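Local coordinates for FAD:protein FMN transferase (PDB 5MGY) that probably transfers FMN from FAD onto a threonine of its target protein, as a magnesium-dependent flavinyl transferase that matures NosR, at residues A296-R301 and T309-F314; I253-A258 and A276-G281; K215-D220 and E316-G321; V224-D229 and A259-D264. All coordinates share one frame; numbering follows the deposited sequence.

Contact 1. Residues A296-R301 and T309-F314; sequences AFFVVR and TSTKAF
F298 and T309 hold each other through both backbone polar groups: F298 N donates to T309 O at 2.7 Å with a fairly straight N-H...O angle of 162°, and T309 N returns a longer bond of 3.2 Å to F298 O. Beyond the intervening non-hydrogen-bonded pair of F297 and S310, T311 N reaches A296 O at 3.0 Å, a more bent bond. T311 is then the N-cap of helix 312-318. With chi1 at 66°, its OG1 sits between the backbone N and the carbonyl carbon, where it accepts from F314 N over 3.1 Å; the same hydroxyl is also hydrogen-bonded to I294 O. The ladder belongs to the beta hairpin of strands 295-301 and 306-310, whose second strand is outermost in the large antiparallel sheet and runs almost directly into the helix. S310 points to the F297 side of that sheet, and its OG is bonded to D315 OD1 of the helix that follows. On this side the F297 ring, its CG anti to the backbone N, meets the F314 ring obliquely, centroids 5.6 Å apart and planes at 40°, with CD1 of F297 nearest CZ of F314. I203 of strand 199-205 touches both side chains. On the other side, T309 O lies in the plane of the F298 ring at its edge, while CE2 of F298 comes within 4.2 Å of T311 CG2. Helix 267-292 covers this side, L286 meeting T309 and A289 meeting T311.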
loop_
_atom_site.group_PDB
_atom_site.type_symbol
_atom_site.label_atom_id
_atom_site.label_comp_id
_atom_site.label_asym_id
_atom_site.label_seq_id
_atom_site.Cartn_x
_atom_site.Cartn_y
_atom_site.Cartn_z
ATOM N N ALA A 296 10.274 -10.375 1.389
ATOM C CA ALA A 296 10.534 -8.970 1.682
ATOM C C ALA A 296 12.030 -8.627 1.618
ATOM O O ALA A 296 12.872 -9.495 1.869
ATOM C CB ALA A 296 9.997 -8.641 3.068
ATOM N N PHE A 297 12.329 -7.359 1.338
ATOM C CA PHE A 297 13.685 -6.842 1.168
ATOM C C PHE A 297 13.767 -5.525 1.940
ATOM O O PHE A 297 13.166 -4.524 1.534
ATOM C CB PHE A 297 13.932 -6.603 -0.320
ATOM C CG PHE A 297 15.295 -6.077 -0.662
ATOM C CD1 PHE A 297 16.300 -6.992 -1.052
ATOM C CD2 PHE A 297 15.586 -4.706 -0.652
ATOM C CE1 PHE A 297 17.571 -6.551 -1.413
ATOM C CE2 PHE A 297 16.860 -4.264 -1.005
ATOM C CZ PHE A 297 17.860 -5.187 -1.365
ATOM N N PHE A 298 14.499 -5.526 3.043
ATOM C CA PHE A 298 14.619 -4.384 3.937
ATOM C C PHE A 298 15.805 -3.449 3.654
ATOM O O PHE A 298 16.822 -3.897 3.221
ATOM C CB PHE A 298 14.812 -4.915 5.336
ATOM C CG PHE A 298 13.670 -5.657 5.865
ATOM C CD1 PHE A 298 12.908 -5.132 6.906
ATOM C CD2 PHE A 298 13.325 -6.877 5.348
ATOM C CE1 PHE A 298 11.825 -5.822 7.407
ATOM C CE2 PHE A 298 12.238 -7.565 5.855
ATOM C CZ PHE A 298 11.484 -7.042 6.882
ATOM N N VAL A 299 15.661 -2.143 3.886
ATOM C CA VAL A 299 16.775 -1.212 3.785
ATOM C C VAL A 299 16.940 -0.488 5.110
ATOM O O VAL A 299 16.201 0.441 5.442
ATOM C CB VAL A 299 16.638 -0.213 2.634
ATOM C CG1 VAL A 299 17.891 0.623 2.507
ATOM C CG2 VAL A 299 16.487 -0.975 1.335
ATOM N N VAL A 300 17.963 -0.920 5.840
ATOM C CA VAL A 300 18.277 -0.438 7.165
ATOM C C VAL A 300 19.491 0.449 7.082
ATOM O O VAL A 300 20.552 0.110 6.443
ATOM C CB VAL A 300 18.583 -1.582 8.133
ATOM C CG1 VAL A 300 18.666 -1.025 9.536
ATOM C CG2 VAL A 300 17.549 -2.685 8.009
ATOM N N ARG A 301 19.266 1.615 7.679
ATOM C CA ARG A 301 20.223 2.676 7.792
ATOM C C ARG A 301 21.077 2.353 8.986
ATOM O O ARG A 301 20.623 2.335 10.117
ATOM C CB ARG A 301 19.482 3.970 8.010
ATOM C CG ARG A 301 20.234 5.021 8.766
ATOM C CD ARG A 301 21.386 5.532 7.974
ATOM N NE ARG A 301 21.094 6.761 7.247
ATOM C CZ ARG A 301 21.852 7.870 7.385
ATOM N NH1 ARG A 301 21.604 8.947 6.691
ATOM N NH2 ARG A 301 22.855 7.938 8.223
ATOM N N THR A 309 18.643 -6.442 3.751
ATOM C CA THR A 309 18.380 -7.788 4.232
ATOM C C THR A 309 17.142 -8.305 3.508
ATOM O O THR A 309 16.194 -7.598 3.325
ATOM C CB THR A 309 18.192 -7.779 5.777
ATOM O OG1 THR A 309 19.056 -6.773 6.358
ATOM C CG2 THR A 309 18.454 -9.178 6.374
ATOM N N SER A 310 17.189 -9.538 3.074
ATOM C CA SER A 310 16.131 -10.162 2.315
ATOM C C SER A 310 15.642 -11.325 3.184
ATOM O O SER A 310 16.308 -11.694 4.101
ATOM C CB SER A 310 16.655 -10.590 0.906
ATOM O OG SER A 310 17.542 -11.720 0.926
ATOM N N THR A 311 14.456 -11.840 2.948
ATOM C CA THR A 311 13.976 -12.956 3.719
ATOM C C THR A 311 14.287 -14.188 2.960
ATOM O O THR A 311 14.792 -14.151 1.845
ATOM C CB THR A 311 12.448 -12.890 3.957
ATOM O OG1 THR A 311 11.748 -13.031 2.704
ATOM C CG2 THR A 311 12.080 -11.576 4.672
ATOM N N LYS A 312 13.947 -15.282 3.593
ATOM C CA LYS A 312 14.028 -16.600 3.039
ATOM C C LYS A 312 13.120 -16.795 1.838
ATOM O O LYS A 312 13.576 -17.292 0.817
ATOM C CB LYS A 312 13.664 -17.568 4.150
ATOM C CG LYS A 312 13.749 -19.028 3.810
ATOM C CD LYS A 312 13.368 -19.891 5.010
ATOM C CE LYS A 312 14.281 -19.631 6.216
ATOM N NZ LYS A 312 14.115 -20.654 7.271
ATOM N N ALA A 313 11.847 -16.400 1.967
ATOM C CA ALA A 313 10.858 -16.510 0.874
ATOM C C ALA A 313 11.288 -15.669 -0.317
ATOM O O ALA A 313 11.112 -16.092 -1.461
ATOM C CB ALA A 313 9.451 -16.121 1.340
ATOM N N PHE A 314 11.844 -14.488 -0.055
ATOM C CA PHE A 314 12.374 -13.629 -1.117
ATOM C C PHE A 314 13.528 -14.289 -1.850
ATOM O O PHE A 314 13.670 -14.133 -3.070
ATOM C CB PHE A 314 12.853 -12.313 -0.530
ATOM C CG PHE A 314 13.390 -11.334 -1.532
ATOM C CD1 PHE A 314 14.705 -11.391 -1.965
ATOM C CD2 PHE A 314 12.597 -10.311 -1.986
ATOM C CE1 PHE A 314 15.197 -10.445 -2.872
ATOM C CE2 PHE A 314 13.058 -9.360 -2.891
ATOM C CZ PHE A 314 14.365 -9.426 -3.341
#

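Contact 2. Residues I253-A258 and A276-G281; sequences IEHHLA and ALMVLG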
loop_
_atom_site.group_PDB
_atom_site.type_symbol
_atom_site.label_atom_id
_atom_site.label_comp_id
_atom_site.label_asym_id
_atom_site.label_seq_id
_atom_site.Cartn_x
_atom_site.Cartn_y
_atom_site.Cartn_z
ATOM N N ILE A 253 7.460 6.278 14.954
ATOM C CA ILE A 253 8.440 5.259 15.008
ATOM C C ILE A 253 9.810 5.867 15.214
ATOM O O ILE A 253 10.118 6.914 14.646
ATOM C CB ILE A 253 8.452 4.418 13.725
ATOM C CG1 ILE A 253 8.642 5.301 12.477
ATOM C CG2 ILE A 253 7.191 3.595 13.633
ATOM C CD1 ILE A 253 9.204 4.529 11.317
ATOM N N GLU A 254 10.609 5.172 16.022
ATOM C CA GLU A 254 11.957 5.588 16.385
ATOM C C GLU A 254 13.043 4.900 15.599
ATOM O O GLU A 254 14.107 5.438 15.496
ATOM C CB GLU A 254 12.179 5.300 17.878
ATOM C CG GLU A 254 11.236 6.095 18.784
ATOM C CD GLU A 254 11.949 7.025 19.772
ATOM O OE1 GLU A 254 12.917 6.634 20.467
ATOM O OE2 GLU A 254 11.508 8.169 19.840
ATOM N N HIS A 255 12.751 3.715 15.072
ATOM C CA HIS A 255 13.756 2.768 14.534
ATOM C C HIS A 255 14.346 3.171 13.181
ATOM O O HIS A 255 13.931 4.145 12.557
ATOM C CB HIS A 255 13.123 1.394 14.369
ATOM C CG HIS A 255 12.033 1.366 13.347
ATOM N ND1 HIS A 255 10.732 1.042 13.663
ATOM C CD2 HIS A 255 12.033 1.663 12.026
ATOM C CE1 HIS A 255 9.993 1.104 12.579
ATOM N NE2 HIS A 255 10.757 1.481 11.574
ATOM N N HIS A 256 15.269 2.355 12.698
ATOM C CA HIS A 256 16.089 2.730 11.564
ATOM C C HIS A 256 15.676 2.172 10.187
ATOM O O HIS A 256 16.348 2.425 9.239
ATOM C CB HIS A 256 17.522 2.337 11.880
ATOM C CG HIS A 256 18.107 3.033 13.088
ATOM N ND1 HIS A 256 18.188 4.413 13.206
ATOM C CD2 HIS A 256 18.701 2.529 14.198
ATOM C CE1 HIS A 256 18.765 4.725 14.347
ATOM N NE2 HIS A 256 19.085 3.600 14.967
ATOM N N LEU A 257 14.618 1.379 10.069
ATOM C CA LEU A 257 14.156 0.895 8.746
ATOM C C LEU A 257 13.756 2.015 7.794
ATOM O O LEU A 257 12.828 2.751 8.077
ATOM C CB LEU A 257 12.968 -0.041 8.911
ATOM C CG LEU A 257 12.464 -0.784 7.681
ATOM C CD1 LEU A 257 13.615 -1.527 7.022
ATOM C CD2 LEU A 257 11.389 -1.775 8.113
ATOM N N ALA A 258 14.465 2.143 6.670
ATOM C CA ALA A 258 14.280 3.265 5.742
ATOM C C ALA A 258 13.347 2.941 4.557
ATOM O O ALA A 258 12.679 3.813 4.005
ATOM C CB ALA A 258 15.622 3.731 5.212
ATOM N N ALA A 276 3.052 -2.609 7.429
ATOM C CA ALA A 276 3.147 -3.261 8.729
ATOM C C ALA A 276 4.601 -3.475 9.127
ATOM O O ALA A 276 4.985 -3.310 10.313
ATOM C CB ALA A 276 2.465 -4.617 8.678
ATOM N N LEU A 277 5.392 -3.875 8.131
ATOM C CA LEU A 277 6.813 -4.121 8.315
ATOM C C LEU A 277 7.523 -2.833 8.651
ATOM O O LEU A 277 8.379 -2.841 9.512
ATOM C CB LEU A 277 7.435 -4.793 7.077
ATOM C CG LEU A 277 6.945 -6.207 6.908
ATOM C CD1 LEU A 277 7.678 -6.891 5.775
ATOM C CD2 LEU A 277 7.089 -7.013 8.215
ATOM N N MET A 278 7.143 -1.730 8.022
ATOM C CA MET A 278 7.740 -0.432 8.315
ATOM C C MET A 278 7.297 0.087 9.696
ATOM O O MET A 278 8.012 0.886 10.315
ATOM C CB MET A 278 7.373 0.574 7.232
ATOM C CG MET A 278 7.698 2.030 7.547
ATOM S SD MET A 278 9.441 2.408 7.765
ATOM C CE MET A 278 9.994 2.433 6.081
ATOM N N VAL A 279 6.112 -0.310 10.153
ATOM C CA VAL A 279 5.743 0.013 11.493
ATOM C C VAL A 279 6.709 -0.740 12.373
ATOM O O VAL A 279 7.324 -0.150 13.226
ATOM C CB VAL A 279 4.267 -0.350 11.808
ATOM C CG1 VAL A 279 3.972 -0.347 13.324
ATOM C CG2 VAL A 279 3.346 0.595 11.020
ATOM N N LEU A 280 6.846 -2.033 12.139
ATOM C CA LEU A 280 7.490 -2.948 13.102
ATOM C C LEU A 280 8.971 -2.644 13.290
ATOM O O LEU A 280 9.505 -2.769 14.397
ATOM C CB LEU A 280 7.299 -4.450 12.698
ATOM C CG LEU A 280 5.952 -5.080 13.071
ATOM C CD1 LEU A 280 5.831 -6.459 12.440
ATOM C CD2 LEU A 280 5.765 -5.128 14.586
ATOM N N GLY A 281 9.594 -2.223 12.199
ATOM C CA GLY A 281 11.023 -1.984 12.138
ATOM C C GLY A 281 11.892 -3.149 11.708
ATOM O O GLY A 281 11.400 -4.289 11.586
#
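The carbonyl oxygen of L257 accepts a hydrogen bond from R240 NH2 and is also touched across the contact by the thioether of M278, with L257 O 3.4 Å from M278 SD. The M278 chain is bent at both chi2 and chi3, and its CE passes on to A258 O at 3.7 Å. R240 NH2 also bonds H255 O, so one guanidinium group ties down the backbone leading into strand 257-264. From that backbone the H255 imidazole reaches the helix: its CE1 lies 3.0 Å from M278 O and equally far from V279 O, both carbonyls in the ring plane at its edge. G281 CA lies over the centre of one ring face, a CH-pi contact of 3.4 Å to the centroid and 14° off the normal. At the backbone angles of G281, phi 91°, a side chain would press on the preceding carbonyl. The I253 side chain crosses that of M278 at about a right angle, I253 CD1 4.1 Å from M278 SD, and L257 CD2 rests 3.5 Å from L277 O. An alanine in place of H255 would probably leave G281 CA without its aromatic cover and the M278 and V279 carbonyls without the ring edge beside them. This packs a loop and strand start against helix 267-292, which carries the magnesium ligands T275, immediately before this segment, and D271, about a turn further back. P282 leaves M278 O without the usual N-H four residues on; the ring edge between CE1 and NE2 lies beside this carbonyl and may partly compensate.

Contact 3. Residues K215-D220 and E316-G321; sequences KIVELD and ELFGAG
K215 NZ donates to F318 O at 2.9 Å, to G321 O at 3.3 Å and weakly to G319 O, carbonyls of the end of helix 312-318 and the turn after it. For both F318 and G321 the nitrogen stands well above the carbonyl plane, 52° out of it in the case of F318. The lysine chain is bent once, at chi2, and K215 CD also passes G321 O at 3.4 Å. G319 leaves the helix with positive phi, and G321 is poorly ordered, which makes its bond less certain than the one to F318. Beside the lysine, V217 CG1 lies over one face of the F318 ring, a CH-pi contact 4.0 Å from the centroid; L317 CB lies over the opposite face, toward the rim, and E218 O sits at the edge, 3.8 Å from CE1 of F318. The E218 carboxylate turns away to a salt bridge with R200 on the paired strand 199-205. The contact thus fastens the C-terminal helix to the two-stranded antiparallel sheet, away from the metal site. A methionine in place of K215 would probably leave the F318, G319 and G321 carbonyls without their amine donor and the last residues freer to move. A positive charge beside carbonyls at the helix's C-terminal end is likely to be favoured by the helix dipole.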
loop_
_atom_site.group_PDB
_atom_site.type_symbol
_atom_site.label_atom_id
_atom_site.label_comp_id
_atom_site.label_asym_id
_atom_site.label_seq_id
_atom_site.Cartn_x
_atom_site.Cartn_y
_atom_site.Cartn_z
ATOM N N LYS A 215 18.692 -4.559 -7.130
ATOM C CA LYS A 215 18.266 -5.945 -7.277
ATOM C C LYS A 215 17.128 -6.015 -8.318
ATOM O O LYS A 215 16.073 -5.406 -8.146
ATOM C CB LYS A 215 17.822 -6.462 -5.914
ATOM C CG LYS A 215 17.170 -7.825 -5.890
ATOM C CD LYS A 215 18.097 -8.922 -6.354
ATOM C CE LYS A 215 17.368 -10.257 -6.439
ATOM N NZ LYS A 215 18.351 -11.367 -6.485
ATOM N N ILE A 216 17.353 -6.760 -9.395
ATOM C CA ILE A 216 16.398 -6.857 -10.506
ATOM C C ILE A 216 15.614 -8.150 -10.475
ATOM O O ILE A 216 16.186 -9.205 -10.486
ATOM C CB ILE A 216 17.105 -6.806 -11.854
ATOM C CG1 ILE A 216 18.005 -5.570 -11.934
ATOM C CG2 ILE A 216 16.121 -6.818 -13.007
ATOM C CD1 ILE A 216 17.358 -4.239 -11.616
ATOM N N VAL A 217 14.295 -8.044 -10.487
ATOM C CA VAL A 217 13.445 -9.212 -10.401
ATOM C C VAL A 217 12.447 -9.248 -11.550
ATOM O O VAL A 217 12.034 -8.239 -12.090
ATOM C CB VAL A 217 12.689 -9.311 -9.036
ATOM C CG1 VAL A 217 13.702 -9.347 -7.891
ATOM C CG2 VAL A 217 11.664 -8.192 -8.843
ATOM N N GLU A 218 12.041 -10.459 -11.863
ATOM C CA GLU A 218 11.122 -10.744 -12.904
ATOM C C GLU A 218 9.745 -10.957 -12.262
ATOM O O GLU A 218 9.606 -11.796 -11.404
ATOM C CB GLU A 218 11.649 -11.957 -13.692
ATOM C CG GLU A 218 13.050 -11.645 -14.265
ATOM C CD GLU A 218 13.667 -12.760 -15.096
ATOM O OE1 GLU A 218 12.958 -13.806 -15.313
ATOM O OE2 GLU A 218 14.847 -12.542 -15.521
ATOM N N LEU A 219 8.739 -10.159 -12.628
ATOM C CA LEU A 219 7.406 -10.309 -12.062
ATOM C C LEU A 219 6.522 -11.026 -13.040
ATOM O O LEU A 219 6.364 -10.584 -14.183
ATOM C CB LEU A 219 6.798 -8.953 -11.751
ATOM C CG LEU A 219 7.512 -8.103 -10.693
ATOM C CD1 LEU A 219 6.939 -6.709 -10.616
ATOM C CD2 LEU A 219 7.398 -8.726 -9.334
ATOM N N ASP A 220 5.961 -12.146 -12.617
ATOM C CA ASP A 220 5.012 -12.900 -13.455
ATOM C C ASP A 220 3.938 -13.426 -12.509
ATOM O O ASP A 220 4.036 -14.506 -11.977
ATOM C CB ASP A 220 5.704 -14.047 -14.249
ATOM C CG ASP A 220 4.758 -14.765 -15.307
ATOM O OD1 ASP A 220 5.207 -15.733 -15.980
ATOM O OD2 ASP A 220 3.580 -14.395 -15.485
ATOM N N GLU A 316 14.300 -17.688 -2.136
ATOM C CA GLU A 316 13.758 -18.740 -3.029
ATOM C C GLU A 316 13.176 -18.171 -4.332
ATOM O O GLU A 316 13.490 -18.653 -5.404
ATOM C CB GLU A 316 12.731 -19.643 -2.324
ATOM C CG GLU A 316 13.373 -20.852 -1.660
ATOM C CD GLU A 316 12.916 -21.034 -0.228
ATOM O OE1 GLU A 316 11.707 -20.978 0.035
ATOM O OE2 GLU A 316 13.780 -21.222 0.640
ATOM N N LEU A 317 12.362 -17.133 -4.251
ATOM C CA LEU A 317 11.808 -16.518 -5.451
ATOM C C LEU A 317 12.852 -15.832 -6.315
ATOM O O LEU A 317 12.767 -15.958 -7.495
ATOM C CB LEU A 317 10.657 -15.536 -5.121
ATOM C CG LEU A 317 9.269 -16.141 -4.890
ATOM C CD1 LEU A 317 8.715 -16.759 -6.182
ATOM C CD2 LEU A 317 9.221 -17.173 -3.773
ATOM N N PHE A 318 13.831 -15.130 -5.763
ATOM C CA PHE A 318 14.688 -14.282 -6.610
ATOM C C PHE A 318 16.205 -14.454 -6.545
ATOM O O PHE A 318 16.914 -13.751 -7.263
ATOM C CB PHE A 318 14.318 -12.842 -6.351
ATOM C CG PHE A 318 12.850 -12.594 -6.495
ATOM C CD1 PHE A 318 12.255 -12.646 -7.749
ATOM C CD2 PHE A 318 12.047 -12.356 -5.385
ATOM C CE1 PHE A 318 10.895 -12.439 -7.889
ATOM C CE2 PHE A 318 10.688 -12.155 -5.521
ATOM C CZ PHE A 318 10.108 -12.196 -6.772
ATOM N N GLY A 319 16.695 -15.393 -5.735
ATOM C CA GLY A 319 18.115 -15.490 -5.420
ATOM C C GLY A 319 18.564 -14.502 -4.343
ATOM O O GLY A 319 17.858 -13.528 -4.032
ATOM N N ALA A 320 19.757 -14.764 -3.788
ATOM C CA ALA A 320 20.355 -13.938 -2.715
ATOM C C ALA A 320 21.175 -12.716 -3.216
ATOM O O ALA A 320 21.324 -11.737 -2.474
ATOM C CB ALA A 320 21.195 -14.815 -1.778
ATOM N N GLY A 321 21.642 -12.753 -4.474
ATOM C CA GLY A 321 22.677 -11.823 -4.991
ATOM C C GLY A 321 22.248 -10.434 -5.446
ATOM O O GLY A 321 21.090 -10.050 -5.309
#

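Contact 4. Residues V224-D229 and A259-D264; sequences VSTSGD and AVTVID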
loop_
_atom_site.group_PDB
_atom_site.type_symbol
_atom_site.label_atom_id
_atom_site.label_comp_id
_atom_site.label_asym_id
_atom_site.label_seq_id
_atom_site.Cartn_x
_atom_site.Cartn_y
_atom_site.Cartn_z
ATOM N N VAL A 224 4.152 -5.870 -6.059
ATOM C CA VAL A 224 5.271 -5.369 -5.285
ATOM C C VAL A 224 4.831 -4.089 -4.633
ATOM O O VAL A 224 4.118 -3.253 -5.240
ATOM C CB VAL A 224 6.462 -5.046 -6.218
ATOM C CG1 VAL A 224 7.610 -4.294 -5.536
ATOM C CG2 VAL A 224 7.007 -6.345 -6.756
ATOM N N SER A 225 5.275 -3.878 -3.403
ATOM C CA SER A 225 4.965 -2.618 -2.761
ATOM C C SER A 225 6.128 -2.204 -1.925
ATOM O O SER A 225 6.676 -3.031 -1.207
ATOM C CB SER A 225 3.729 -2.779 -1.892
ATOM O OG SER A 225 3.628 -1.700 -0.980
ATOM N N THR A 226 6.445 -0.904 -1.971
ATOM C CA THR A 226 7.599 -0.365 -1.254
ATOM C C THR A 226 7.246 0.724 -0.276
ATOM O O THR A 226 6.959 1.794 -0.665
ATOM C CB THR A 226 8.665 0.200 -2.229
ATOM O OG1 THR A 226 9.068 -0.791 -3.192
ATOM C CG2 THR A 226 9.907 0.628 -1.437
ATOM N N SER A 227 7.349 0.456 1.009
ATOM C CA SER A 227 7.120 1.478 2.016
ATOM C C SER A 227 8.393 2.260 2.305
ATOM O O SER A 227 9.420 1.685 2.592
ATOM C CB SER A 227 6.606 0.826 3.307
ATOM O OG SER A 227 6.307 1.790 4.297
ATOM N N GLY A 228 8.303 3.574 2.278
ATOM C CA GLY A 228 9.477 4.395 2.446
ATOM C C GLY A 228 10.338 4.419 1.190
ATOM O O GLY A 228 10.092 3.674 0.218
ATOM N N ASP A 229 11.319 5.326 1.215
ATOM C CA ASP A 229 12.344 5.494 0.167
ATOM C C ASP A 229 13.685 5.856 0.798
ATOM O O ASP A 229 13.770 6.883 1.447
ATOM C CB ASP A 229 11.942 6.589 -0.835
ATOM C CG ASP A 229 13.012 6.830 -1.953
ATOM O OD1 ASP A 229 12.737 7.659 -2.842
ATOM O OD2 ASP A 229 14.106 6.202 -1.968
ATOM N N ALA A 259 13.328 1.683 4.161
ATOM C CA ALA A 259 12.413 1.200 3.164
ATOM C C ALA A 259 12.276 -0.306 3.332
ATOM O O ALA A 259 13.196 -0.994 3.814
ATOM C CB ALA A 259 12.950 1.513 1.773
ATOM N N VAL A 260 11.129 -0.824 2.916
ATOM C CA VAL A 260 10.892 -2.253 2.890
ATOM C C VAL A 260 10.006 -2.503 1.671
ATOM O O VAL A 260 9.185 -1.679 1.253
ATOM C CB VAL A 260 10.358 -2.772 4.230
ATOM C CG1 VAL A 260 9.146 -1.972 4.641
ATOM C CG2 VAL A 260 10.035 -4.246 4.180
ATOM N N THR A 261 10.245 -3.627 1.040
ATOM C CA THR A 261 9.628 -3.911 -0.205
ATOM C C THR A 261 9.021 -5.247 0.031
ATOM O O THR A 261 9.712 -6.097 0.506
ATOM C CB THR A 261 10.676 -4.010 -1.329
ATOM O OG1 THR A 261 11.198 -2.715 -1.636
ATOM C CG2 THR A 261 10.047 -4.544 -2.542
ATOM N N VAL A 262 7.748 -5.447 -0.311
ATOM C CA VAL A 262 7.139 -6.765 -0.206
ATOM C C VAL A 262 6.638 -7.267 -1.561
ATOM O O VAL A 262 6.239 -6.489 -2.407
ATOM C CB VAL A 262 6.006 -6.725 0.809
ATOM C CG1 VAL A 262 5.193 -8.032 0.853
ATOM C CG2 VAL A 262 6.581 -6.455 2.183
ATOM N N ILE A 263 6.649 -8.575 -1.736
ATOM C CA ILE A 263 6.259 -9.210 -2.959
ATOM C C ILE A 263 5.287 -10.285 -2.569
ATOM O O ILE A 263 5.587 -11.127 -1.703
ATOM C CB ILE A 263 7.513 -9.748 -3.734
ATOM C CG1 ILE A 263 8.485 -8.547 -3.920
ATOM C CG2 ILE A 263 7.115 -10.423 -5.058
ATOM C CD1 ILE A 263 9.440 -8.610 -5.069
ATOM N N ASP A 264 4.110 -10.198 -3.165
ATOM C CA ASP A 264 3.013 -11.091 -2.916
ATOM C C ASP A 264 2.152 -11.124 -4.200
ATOM O O ASP A 264 2.161 -10.181 -5.019
ATOM C CB ASP A 264 2.222 -10.534 -1.750
ATOM C CG ASP A 264 1.177 -11.509 -1.185
ATOM O OD1 ASP A 264 1.388 -11.839 0.010
ATOM O OD2 ASP A 264 0.145 -11.878 -1.844
#
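S225 and V262 face each other through their peptides, the flat groups that meet here: S225 N lies 3.0 Å from V262 O, in the plane of that carbonyl, and V262 N answers to S225 O at 2.8 Å. Two residues along, S227 and V260 repeat the exchange, with V260 N in the plane of the S227 carbonyl and S227 N 2.8 Å from V260 O. The non-hydrogen-bonded pairs V224-I263 and T226-T261 alternate with these, completing a regular antiparallel ladder whose axes run at 165° in the middle of the large sheet. V224 and I263 lie side by side and point the same way, CG2 of the valine 3.7 Å from CD1 of the isoleucine. CG1 of V224, anti to its backbone N at chi1 170°, approaches T261 CG2 at 3.9 Å. The hydroxyls of T226 and T261 are hydrogen-bonded, OG1 to OG1 over 3.3 Å, and either may donate. On the other side of the sheet, S227 CB meets V260 CG1 at 4.0 Å, and helix 267-292 lies over this surface: S225 touches D271 and S274, and S227 touches S274 and M278. S225 OG is hydrogen-bonded to E186 OE2. The S225 side chain is about 5 Å from the bound magnesium ion, whose ligands are S157, D271 and T275. Paired hydrogen bonds thus fix the strand bearing two small serines beneath the metal-binding helix, so the ladder probably helps to set the second shell of the magnesium site.

How the contacts relate
Contacts 1, 2 and 4 gather around neighbouring strands of the large antiparallel sheet, with centres 10 to 13 Å apart. Strand 257-264 serves both contact 2 and contact 4, and pairs with strand 295-301 of contact 1. Helix 267-292, which follows strand 257-264 in the chain and carries two magnesium ligands, leads into strand 295-301. Contact 3 shares helix 312-318 with contact 1, about 12 Å away, and lies about 23 Å from contact 2, centre to centre. Along the chain contact 3 embraces the rest, contacts 2 and 4 interleave, and contact 1 follows both. The C-terminal hairpin thus forms one edge of the sheet that backs the metal site, while contact 3 reaches the smaller sheet.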